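Local structure of NAD-dependent epimerase/dehydratase (Methanobrevibacter ruminantium, 6DNT) at residues L259-L273 with A311-E325. The protein probably interconverts UDP-N-acetylglucosamine and its 4-epimer with the help of bound NAD, and also binds UDP-N-acetylmuramic acid. Numbering follows the deposited sequence.
Sequences LSAESDYNGVINVAL and ADISNLDKISFKPDE
S263 and N270 make the two direct hydrogen bonds between these segments. With chi1 at 176° the S263 hydroxyl swings away from its own backbone N, and OG donates to K318 O at 3.1 Å while accepting from the Y265 amide, an ST turn just past helix 250-262. With an alanine here the hydroxyl is gone, and both K318 O and the Y265 amide would probably lose this partner, leaving the turn less fixed. Toward the far end of strand 267-271, N270 ND2 reaches D312 O at 3.0 Å in a nearly straight bond, the acceptor lying in the amide plane; N270 OD1 is held by Y157.

The apolar contacts extend from the helix end to beyond the N270 bond. L259 CD1 comes to F321 CD1 at 3.6 Å, the two side chains crossing at about a right angle. I319 wedges its CG2 tightly against I269 CD1, 3.5 Å away, and I269 CG2 meets L316 CD2. A272 CB touches A311 CB, and L273 CD2 presses on P323 CB. Over one face of the Y265 ring, K318 CB sits 3.9 Å from the centroid in a CH-pi contact; the K318 chain, bent at chi2 and chi4, brings NZ to a hydrogen bond with N315 OD1.

The A272 side chain, just past the strand of this Rossmann-type sheet, lies about 8 Å from the bound UDP-N-acetylmuramic acid. Two side-chain-to-carbonyl bonds thus tie a mostly apolar contact, which buries A272 N and O without a partner in the model.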
loop_
_atom_site.group_PDB
_atom_site.type_symbol
_atom_site.label_atom_id
_atom_site.label_comp_id
_atom_site.label_asym_id
_atom_site.label_seq_id
_atom_site.Cartn_x
_atom_site.Cartn_y
_atom_site.Cartn_z
ATOM N N LEU A 259 9.480 -21.557 10.434
ATOM C CA LEU A 259 8.494 -22.449 9.822
ATOM C C LEU A 259 7.913 -21.891 8.513
ATOM O O LEU A 259 7.675 -22.654 7.571
ATOM C CB LEU A 259 7.375 -22.782 10.813
ATOM C CG LEU A 259 7.792 -23.694 11.970
ATOM C CD1 LEU A 259 6.730 -23.728 13.051
ATOM C CD2 LEU A 259 8.074 -25.104 11.469
ATOM N N SER A 260 7.715 -20.572 8.437
ATOM C CA SER A 260 7.210 -19.939 7.216
ATOM C C SER A 260 8.200 -20.066 6.053
ATOM O O SER A 260 7.797 -20.248 4.886
ATOM C CB SER A 260 6.907 -18.457 7.449
ATOM O OG SER A 260 5.860 -18.306 8.379
ATOM N N ALA A 261 9.478 -19.948 6.375
ATOM C CA ALA A 261 10.537 -20.077 5.378
ATOM C C ALA A 261 10.536 -21.473 4.777
ATOM O O ALA A 261 10.745 -21.630 3.575
ATOM C CB ALA A 261 11.898 -19.773 5.995
ATOM N N GLU A 262 10.291 -22.473 5.618
ATOM C CA GLU A 262 10.305 -23.888 5.219
ATOM C C GLU A 262 9.010 -24.354 4.547
ATOM O O GLU A 262 9.003 -25.403 3.907
ATOM C CB GLU A 262 10.572 -24.774 6.439
ATOM C CG GLU A 262 11.916 -24.517 7.105
ATOM C CD GLU A 262 12.089 -25.261 8.420
ATOM O OE1 GLU A 262 11.093 -25.477 9.155
ATOM O OE2 GLU A 262 13.241 -25.630 8.725
ATOM N N SER A 263 7.931 -23.588 4.699
ATOM C CA SER A 263 6.609 -23.935 4.170
ATOM C C SER A 263 6.490 -23.697 2.668
ATOM O O SER A 263 7.191 -22.841 2.116
ATOM C CB SER A 263 5.536 -23.091 4.883
ATOM O OG SER A 263 4.224 -23.314 4.360
ATOM N N ASP A 264 5.597 -24.449 2.017
ATOM C CA ASP A 264 5.238 -24.200 0.611
ATOM C C ASP A 264 4.153 -23.132 0.456
ATOM O O ASP A 264 3.817 -22.751 -0.664
ATOM C CB ASP A 264 4.769 -25.493 -0.080
ATOM C CG ASP A 264 5.912 -26.458 -0.381
ATOM O OD1 ASP A 264 7.089 -26.035 -0.465
ATOM O OD2 ASP A 264 5.618 -27.661 -0.552
ATOM N N TYR A 265 3.610 -22.647 1.568
ATOM C CA TYR A 265 2.542 -21.663 1.537
ATOM C C TYR A 265 3.049 -20.266 1.143
ATOM O O TYR A 265 4.098 -19.830 1.614
ATOM C CB TYR A 265 1.874 -21.609 2.913
ATOM C CG TYR A 265 0.769 -20.601 3.014
ATOM C CD1 TYR A 265 -0.484 -20.847 2.459
ATOM C CD2 TYR A 265 0.975 -19.395 3.673
ATOM C CE1 TYR A 265 -1.506 -19.907 2.558
ATOM C CE2 TYR A 265 -0.030 -18.456 3.767
ATOM C CZ TYR A 265 -1.261 -18.710 3.223
ATOM O OH TYR A 265 -2.242 -17.755 3.352
ATOM N N ASN A 266 2.303 -19.590 0.274
ATOM C CA ASN A 266 2.514 -18.162 -0.006
ATOM C C ASN A 266 1.294 -17.386 0.425
ATOM O O ASN A 266 0.178 -17.745 0.068
ATOM C CB ASN A 266 2.742 -17.905 -1.490
ATOM C CG ASN A 266 3.988 -18.564 -1.990
ATOM O OD1 ASN A 266 5.081 -18.269 -1.517
ATOM N ND2 ASN A 266 3.835 -19.503 -2.928
ATOM N N GLY A 267 1.491 -16.297 1.164
ATOM C CA GLY A 267 0.353 -15.478 1.578
ATOM C C GLY A 267 0.590 -14.821 2.914
ATOM O O GLY A 267 1.738 -14.620 3.314
ATOM N N VAL A 268 -0.507 -14.517 3.597
ATOM C CA VAL A 268 -0.478 -13.714 4.827
ATOM C C VAL A 268 -1.076 -14.532 5.965
ATOM O O VAL A 268 -2.091 -15.210 5.767
ATOM C CB VAL A 268 -1.176 -12.339 4.649
ATOM C CG1 VAL A 268 -2.640 -12.468 4.242
ATOM C CG2 VAL A 268 -1.061 -11.499 5.912
ATOM N N ILE A 269 -0.427 -14.500 7.131
ATOM C CA ILE A 269 -0.843 -15.301 8.291
ATOM C C ILE A 269 -0.731 -14.449 9.556
ATOM O O ILE A 269 0.283 -13.809 9.774
ATOM C CB ILE A 269 0.052 -16.551 8.475
ATOM C CG1 ILE A 269 0.040 -17.440 7.225
ATOM C CG2 ILE A 269 -0.389 -17.362 9.681
ATOM C CD1 ILE A 269 1.094 -18.530 7.262
ATOM N N ASN A 270 -1.778 -14.449 10.378
ATOM C CA ASN A 270 -1.724 -13.846 11.723
ATOM C C ASN A 270 -0.820 -14.672 12.637
ATOM O O ASN A 270 -0.900 -15.904 12.635
ATOM C CB ASN A 270 -3.103 -13.824 12.384
ATOM C CG ASN A 270 -4.067 -12.875 11.725
ATOM O OD1 ASN A 270 -3.684 -11.851 11.177
ATOM N ND2 ASN A 270 -5.354 -13.195 11.818
ATOM N N VAL A 271 0.014 -14.022 13.442
ATOM C CA VAL A 271 0.799 -14.740 14.440
ATOM C C VAL A 271 0.449 -14.190 15.817
ATOM O O VAL A 271 0.745 -13.044 16.143
ATOM C CB VAL A 271 2.323 -14.689 14.192
ATOM C CG1 VAL A 271 3.018 -15.746 15.054
ATOM C CG2 VAL A 271 2.625 -14.946 12.729
ATOM N N ALA A 272 -0.209 -15.038 16.606
ATOM C CA ALA A 272 -0.749 -14.680 17.903
ATOM C C ALA A 272 -1.174 -15.978 18.588
ATOM O O ALA A 272 -0.922 -17.051 18.042
ATOM C CB ALA A 272 -1.946 -13.764 17.727
ATOM N N LEU A 273 -1.839 -15.880 19.743
ATOM C CA LEU A 273 -2.431 -17.066 20.390
ATOM C C LEU A 273 -3.932 -17.226 20.182
ATOM O O LEU A 273 -4.467 -18.300 20.444
ATOM C CB LEU A 273 -2.129 -17.053 21.883
ATOM C CG LEU A 273 -0.671 -17.124 22.302
ATOM C CD1 LEU A 273 -0.561 -17.354 23.805
ATOM C CD2 LEU A 273 0.060 -18.230 21.560
ATOM N N ALA A 311 -6.741 -12.122 17.515
ATOM C CA ALA A 311 -6.482 -12.785 16.235
ATOM C C ALA A 311 -7.297 -14.065 16.071
ATOM O O ALA A 311 -7.496 -14.802 17.029
ATOM C CB ALA A 311 -5.009 -13.131 16.109
ATOM N N ASP A 312 -7.716 -14.341 14.842
ATOM C CA ASP A 312 -8.045 -15.701 14.430
ATOM C C ASP A 312 -6.754 -16.323 13.926
ATOM O O ASP A 312 -6.173 -15.823 12.962
ATOM C CB ASP A 312 -9.107 -15.708 13.321
ATOM C CG ASP A 312 -9.590 -17.116 12.985
ATOM O OD1 ASP A 312 -8.754 -18.029 12.821
ATOM O OD2 ASP A 312 -10.817 -17.302 12.873
ATOM N N ILE A 313 -6.312 -17.408 14.565
ATOM C CA ILE A 313 -5.037 -18.057 14.206
ATOM C C ILE A 313 -5.203 -19.416 13.495
ATOM O O ILE A 313 -4.262 -20.206 13.447
ATOM C CB ILE A 313 -4.073 -18.175 15.406
ATOM C CG1 ILE A 313 -4.698 -18.958 16.558
ATOM C CG2 ILE A 313 -3.634 -16.794 15.863
ATOM C CD1 ILE A 313 -3.655 -19.586 17.459
ATOM N N SER A 314 -6.376 -19.645 12.898
ATOM C CA SER A 314 -6.637 -20.865 12.115
ATOM C C SER A 314 -5.567 -21.125 11.051
ATOM O O SER A 314 -5.086 -22.249 10.904
ATOM C CB SER A 314 -8.006 -20.775 11.427
ATOM O OG SER A 314 -9.035 -20.680 12.397
ATOM N N ASN A 315 -5.168 -20.075 10.340
ATOM C CA ASN A 315 -4.217 -20.227 9.243
ATOM C C ASN A 315 -2.768 -20.477 9.660
ATOM O O ASN A 315 -1.929 -20.713 8.799
ATOM C CB ASN A 315 -4.377 -19.073 8.241
ATOM C CG ASN A 315 -5.675 -19.190 7.454
ATOM O OD1 ASN A 315 -6.023 -20.276 6.990
ATOM N ND2 ASN A 315 -6.404 -18.105 7.331
ATOM N N LEU A 316 -2.468 -20.503 10.962
ATOM C CA LEU A 316 -1.182 -21.039 11.418
ATOM C C LEU A 316 -0.952 -22.505 11.012
ATOM O O LEU A 316 0.193 -22.950 10.922
ATOM C CB LEU A 316 -1.001 -20.876 12.925
ATOM C CG LEU A 316 -0.721 -19.462 13.442
ATOM C CD1 LEU A 316 -0.627 -19.471 14.956
ATOM C CD2 LEU A 316 0.570 -18.902 12.868
ATOM N N ASP A 317 -2.040 -23.226 10.748
ATOM C CA ASP A 317 -1.967 -24.575 10.184
ATOM C C ASP A 317 -1.223 -24.598 8.850
ATOM O O ASP A 317 -0.563 -25.593 8.537
ATOM C CB ASP A 317 -3.373 -25.182 9.981
ATOM C CG ASP A 317 -4.192 -25.240 11.263
ATOM O OD1 ASP A 317 -3.630 -25.049 12.360
ATOM O OD2 ASP A 317 -5.423 -25.459 11.169
ATOM N N LYS A 318 -1.295 -23.509 8.086
ATOM C CA LYS A 318 -0.586 -23.399 6.799
ATOM C C LYS A 318 0.927 -23.503 6.909
ATOM O O LYS A 318 1.575 -23.878 5.938
ATOM C CB LYS A 318 -0.925 -22.083 6.072
ATOM C CG LYS A 318 -2.392 -21.870 5.721
ATOM C CD LYS A 318 -2.892 -22.921 4.743
ATOM C CE LYS A 318 -4.223 -22.522 4.118
ATOM N NZ LYS A 318 -5.305 -22.436 5.134
ATOM N N ILE A 319 1.493 -23.154 8.064
ATOM C CA ILE A 319 2.928 -23.296 8.305
ATOM C C ILE A 319 3.239 -24.339 9.387
ATOM O O ILE A 319 4.341 -24.383 9.912
ATOM C CB ILE A 319 3.592 -21.930 8.620
ATOM C CG1 ILE A 319 2.950 -21.250 9.834
ATOM C CG2 ILE A 319 3.486 -21.012 7.408
ATOM C CD1 ILE A 319 3.833 -20.189 10.454
ATOM N N SER A 320 2.262 -25.196 9.685
ATOM C CA SER A 320 2.377 -26.221 10.726
ATOM C C SER A 320 2.885 -25.681 12.069
ATOM O O SER A 320 3.714 -26.310 12.720
ATOM C CB SER A 320 3.266 -27.368 10.229
ATOM O OG SER A 320 2.781 -27.854 8.984
ATOM N N PHE A 321 2.374 -24.519 12.480
ATOM C CA PHE A 321 2.770 -23.926 13.753
ATOM C C PHE A 321 1.642 -23.969 14.783
ATOM O O PHE A 321 0.542 -23.497 14.524
ATOM C CB PHE A 321 3.256 -22.493 13.547
ATOM C CG PHE A 321 3.759 -21.831 14.804
ATOM C CD1 PHE A 321 4.634 -22.500 15.680
ATOM C CD2 PHE A 321 3.389 -20.528 15.107
ATOM C CE1 PHE A 321 5.099 -21.879 16.831
ATOM C CE2 PHE A 321 3.851 -19.908 16.263
ATOM C CZ PHE A 321 4.715 -20.578 17.113
ATOM N N LYS A 322 1.936 -24.558 15.941
ATOM C CA LYS A 322 1.029 -24.573 17.090
ATOM C C LYS A 322 1.773 -23.895 18.236
ATOM O O LYS A 322 2.651 -24.504 18.839
ATOM C CB LYS A 322 0.639 -26.014 17.475
ATOM C CG LYS A 322 -0.481 -26.621 16.634
ATOM C CD LYS A 322 -0.814 -28.063 17.041
ATOM C CE LYS A 322 -1.949 -28.662 16.218
ATOM N NZ LYS A 322 -2.266 -30.068 16.586
ATOM N N PRO A 323 1.461 -22.622 18.521
ATOM C CA PRO A 323 2.135 -21.996 19.659
ATOM C C PRO A 323 1.677 -22.583 20.995
ATOM O O PRO A 323 0.564 -23.102 21.088
ATOM C CB PRO A 323 1.749 -20.524 19.539
ATOM C CG PRO A 323 0.491 -20.512 18.747
ATOM C CD PRO A 323 0.572 -21.680 17.813
ATOM N N ASP A 324 2.544 -22.510 22.001
ATOM C CA ASP A 324 2.230 -23.043 23.339
ATOM C C ASP A 324 1.083 -22.213 23.926
ATOM O O ASP A 324 1.173 -20.991 23.966
ATOM C CB ASP A 324 3.440 -22.959 24.282
ATOM C CG ASP A 324 4.660 -23.721 23.779
ATOM O OD1 ASP A 324 4.501 -24.750 23.088
ATOM O OD2 ASP A 324 5.796 -23.301 24.094
ATOM N N GLU A 325 0.011 -22.867 24.369
ATOM C CA GLU A 325 -1.199 -22.141 24.793
ATOM C C GLU A 325 -1.310 -21.905 26.310
ATOM O O GLU A 325 -2.202 -21.162 26.730
ATOM C CB GLU A 325 -2.475 -22.811 24.228
ATOM C CG GLU A 325 -2.716 -22.574 22.721
ATOM C CD GLU A 325 -3.163 -21.147 22.344
ATOM O OE1 GLU A 325 -3.167 -20.809 21.132
ATOM O OE2 GLU A 325 -3.516 -20.352 23.242
HETATM O O HOH W 1 6.455 -25.295 7.768
#